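Local structure of NAD-dependent dehydrogenase (Rhizobium meliloti, 4Z0P) at residues 7-12 against 62-67. The protein probably reduces glyoxylate and hydroxypyruvate with NADPH as the hydride donor. Residues are numbered along the deposited sequence; the frame is centred on the assembly and turned at random.
Sequences PVIVDL and SRAPDL
Ile9 meets Ala64 and Leu67 through a single terminal methyl. Its CD1 lies 3.9 Å from Ala64 CB, at van der Waals distance. A looser approach, 4.3 Å, separates the same Ile9 CD1 from Leu67 CD2. Both approaches join apolar side chains, and the surface buried between the two segments is small, 73 Å² in all. Reach explains why one methyl does the work: the CA atoms of Ile9 and Ala64 are 9.0 Å apart, and the CG1-CD1 branch of Ile9 and the CB of Ala64 together span this separation, the isoleucine covering most of it. CG1 stands opposite the carbonyl carbon (chi1 -68°), and a nearly extended second torsion (chi2 158°) carries CD1 outward from the strand. On the other side, Ala64 aims its CB at the strand; it is the first residue to leave helical geometry after helix 60-63 and starts a type I turn that closes at Leu67. The turn thus brings both apolar side chains to the same methyl, Leu67 by the CD2 branch of its isobutyl group. All three residues are buried. In the five-stranded parallel sheet, strand 8-12 pairs with strand 50-54, where Ile9 and Leu67 both touch Ala51. The contact therefore packs the helix-to-strand link between 60-63 and 69-72 onto one face of the sheet, whereas Val8, Val10 and Leu12 of the same strand meet helix 290-305.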
ATOM      1  N   PRO A   7      25.885  25.936 -22.375  1.00 25.62           N
ATOM      2  CA  PRO A   7      25.562  24.511 -22.228  1.00 24.90           C
ATOM      3  C   PRO A   7      25.056  24.142 -20.839  1.00 24.40           C
ATOM      4  O   PRO A   7      25.127  24.948 -19.889  1.00 23.91           O
ATOM      5  CB  PRO A   7      26.906  23.804 -22.489  1.00 25.77           C
ATOM      6  CG  PRO A   7      27.732  24.792 -23.250  1.00 31.80           C
ATOM      7  CD  PRO A   7      27.301  26.144 -22.745  1.00 25.95           C
ATOM      8  N   VAL A   8      24.556  22.915 -20.726  1.00 22.53           N
ATOM      9  CA  VAL A   8      24.146  22.359 -19.447  1.00 21.53           C
ATOM     10  C   VAL A   8      24.935  21.086 -19.283  1.00 20.75           C
ATOM     11  O   VAL A   8      24.908  20.223 -20.163  1.00 23.63           O
ATOM     12  CB  VAL A   8      22.637  22.019 -19.373  1.00 25.16           C
ATOM     13  CG1 VAL A   8      22.272  21.443 -18.010  1.00 26.73           C
ATOM     14  CG2 VAL A   8      21.793  23.251 -19.636  1.00 28.16           C
ATOM     15  N   ILE A   9      25.663  21.000 -18.179  1.00 20.05           N
ATOM     16  CA  ILE A   9      26.385  19.782 -17.810  1.00 20.77           C
ATOM     17  C   ILE A   9      25.413  18.852 -17.073  1.00 17.91           C
ATOM     18  O   ILE A   9      24.717  19.284 -16.161  1.00 20.92           O
ATOM     19  CB  ILE A   9      27.539  20.115 -16.857  1.00 22.17           C
ATOM     20  CG1 ILE A   9      28.608  20.929 -17.597  1.00 23.60           C
ATOM     21  CG2 ILE A   9      28.137  18.855 -16.248  1.00 22.54           C
ATOM     22  CD1 ILE A   9      29.507  21.738 -16.679  1.00 26.01           C
ATOM     23  N   VAL A  10      25.428  17.583 -17.478  1.00 21.83           N
ATOM     24  CA  VAL A  10      24.622  16.528 -16.847  1.00 22.33           C
ATOM     25  C   VAL A  10      25.617  15.476 -16.316  1.00 20.08           C
ATOM     26  O   VAL A  10      26.347  14.841 -17.081  1.00 21.64           O
ATOM     27  CB  VAL A  10      23.624  15.908 -17.842  1.00 23.03           C
ATOM     28  CG1 VAL A  10      22.876  14.739 -17.203  1.00 25.66           C
ATOM     29  CG2 VAL A  10      22.627  16.965 -18.323  1.00 24.87           C
ATOM     30  N   ASP A  11      25.658  15.331 -14.986  1.00 21.09           N
ATOM     31  CA  ASP A  11      26.532  14.349 -14.324  1.00 23.29           C
ATOM     32  C   ASP A  11      25.723  13.621 -13.263  1.00 24.23           C
ATOM     33  O   ASP A  11      25.834  13.912 -12.066  1.00 22.54           O
ATOM     34  CB  ASP A  11      27.760  15.020 -13.713  1.00 24.56           C
ATOM     35  CG  ASP A  11      28.766  14.045 -13.199  1.00 30.14           C
ATOM     36  OD1 ASP A  11      28.694  12.846 -13.481  1.00 29.64           O
ATOM     37  OD2 ASP A  11      29.674  14.482 -12.487  1.00 39.45           O
ATOM     38  N   LEU A  12      24.913  12.669 -13.729  1.00 21.34           N
ATOM     39  CA  LEU A  12      23.920  11.999 -12.910  1.00 23.92           C
ATOM     40  C   LEU A  12      24.172  10.522 -12.831  1.00 28.41           C
ATOM     41  O   LEU A  12      24.030   9.833 -13.838  1.00 26.91           O
ATOM     42  CB  LEU A  12      22.534  12.182 -13.538  1.00 23.95           C
ATOM     43  CG  LEU A  12      21.986  13.605 -13.583  1.00 23.20           C
ATOM     44  CD1 LEU A  12      20.695  13.656 -14.401  1.00 26.50           C
ATOM     45  CD2 LEU A  12      21.761  14.128 -12.191  1.00 22.17           C
ATOM     46  N   SER A  62      36.302  21.575 -10.064  1.00 25.47           N
ATOM     47  CA  SER A  62      37.567  22.162 -10.551  1.00 25.87           C
ATOM     48  C   SER A  62      37.539  22.298 -12.097  1.00 31.67           C
ATOM     49  O   SER A  62      38.089  23.229 -12.662  1.00 35.36           O
ATOM     50  CB  SER A  62      38.786  21.382 -10.046  1.00 34.65           C
ATOM     51  OG  SER A  62      38.785  20.087 -10.582  1.00 42.05           O
ATOM     52  N   ARG A  63      36.847  21.388 -12.755  1.00 27.79           N
ATOM     53  CA  ARG A  63      36.642  21.477 -14.216  1.00 35.08           C
ATOM     54  C   ARG A  63      35.649  22.526 -14.662  1.00 33.84           C
ATOM     55  O   ARG A  63      35.809  23.116 -15.734  1.00 30.59           O
ATOM     56  CB  ARG A  63      36.124  20.175 -14.739  1.00 32.60           C
ATOM     57  CG  ARG A  63      37.084  19.026 -14.606  1.00 36.59           C
ATOM     58  CD  ARG A  63      36.353  17.782 -15.081  1.00 34.00           C
ATOM     59  NE  ARG A  63      36.200  17.745 -16.551  1.00 31.14           N
ATOM     60  CZ  ARG A  63      35.527  16.795 -17.210  1.00 42.67           C
ATOM     61  NH1 ARG A  63      34.923  15.816 -16.525  1.00 31.43           N
ATOM     62  NH2 ARG A  63      35.427  16.838 -18.555  1.00 33.90           N
ATOM     63  N   ALA A  64      34.635  22.756 -13.833  1.00 35.89           N
ATOM     64  CA  ALA A  64      33.559  23.690 -14.127  1.00 29.93           C
ATOM     65  C   ALA A  64      33.505  24.827 -13.113  1.00 34.17           C
ATOM     66  O   ALA A  64      32.576  24.913 -12.320  1.00 35.77           O
ATOM     67  CB  ALA A  64      32.233  22.929 -14.185  1.00 31.07           C
ATOM     68  N   PRO A  65      34.501  25.724 -13.142  1.00 35.26           N
ATOM     69  CA  PRO A  65      34.619  26.758 -12.127  1.00 39.16           C
ATOM     70  C   PRO A  65      33.702  27.957 -12.281  1.00 41.12           C
ATOM     71  O   PRO A  65      33.731  28.832 -11.432  1.00 41.94           O
ATOM     72  CB  PRO A  65      36.074  27.222 -12.300  1.00 49.08           C
ATOM     73  CG  PRO A  65      36.353  27.012 -13.753  1.00 43.40           C
ATOM     74  CD  PRO A  65      35.662  25.737 -14.068  1.00 40.20           C
ATOM     75  N   ASP A  66      32.920  28.032 -13.345  1.00 31.17           N
ATOM     76  CA  ASP A  66      32.152  29.245 -13.650  1.00 37.06           C
ATOM     77  C   ASP A  66      30.657  29.015 -13.547  1.00 28.34           C
ATOM     78  O   ASP A  66      29.836  29.827 -14.014  1.00 28.16           O
ATOM     79  CB  ASP A  66      32.529  29.722 -15.033  1.00 38.44           C
ATOM     80  CG  ASP A  66      34.018  29.941 -15.169  1.00 50.39           C
ATOM     81  OD1 ASP A  66      34.593  30.579 -14.259  1.00 47.65           O
ATOM     82  OD2 ASP A  66      34.623  29.496 -16.174  1.00 38.21           O
ATOM     83  N   LEU A  67      30.286  27.956 -12.852  1.00 25.83           N
ATOM     84  CA  LEU A  67      28.868  27.655 -12.671  1.00 26.26           C
ATOM     85  C   LEU A  67      28.176  28.797 -11.943  1.00 26.65           C
ATOM     86  O   LEU A  67      28.751  29.419 -11.024  1.00 26.65           O
ATOM     87  CB  LEU A  67      28.666  26.359 -11.907  1.00 25.28           C
ATOM     88  CG  LEU A  67      29.143  25.099 -12.621  1.00 22.37           C
ATOM     89  CD1 LEU A  67      29.090  23.914 -11.673  1.00 25.78           C
ATOM     90  CD2 LEU A  67      28.326  24.799 -13.859  1.00 23.13           C
TER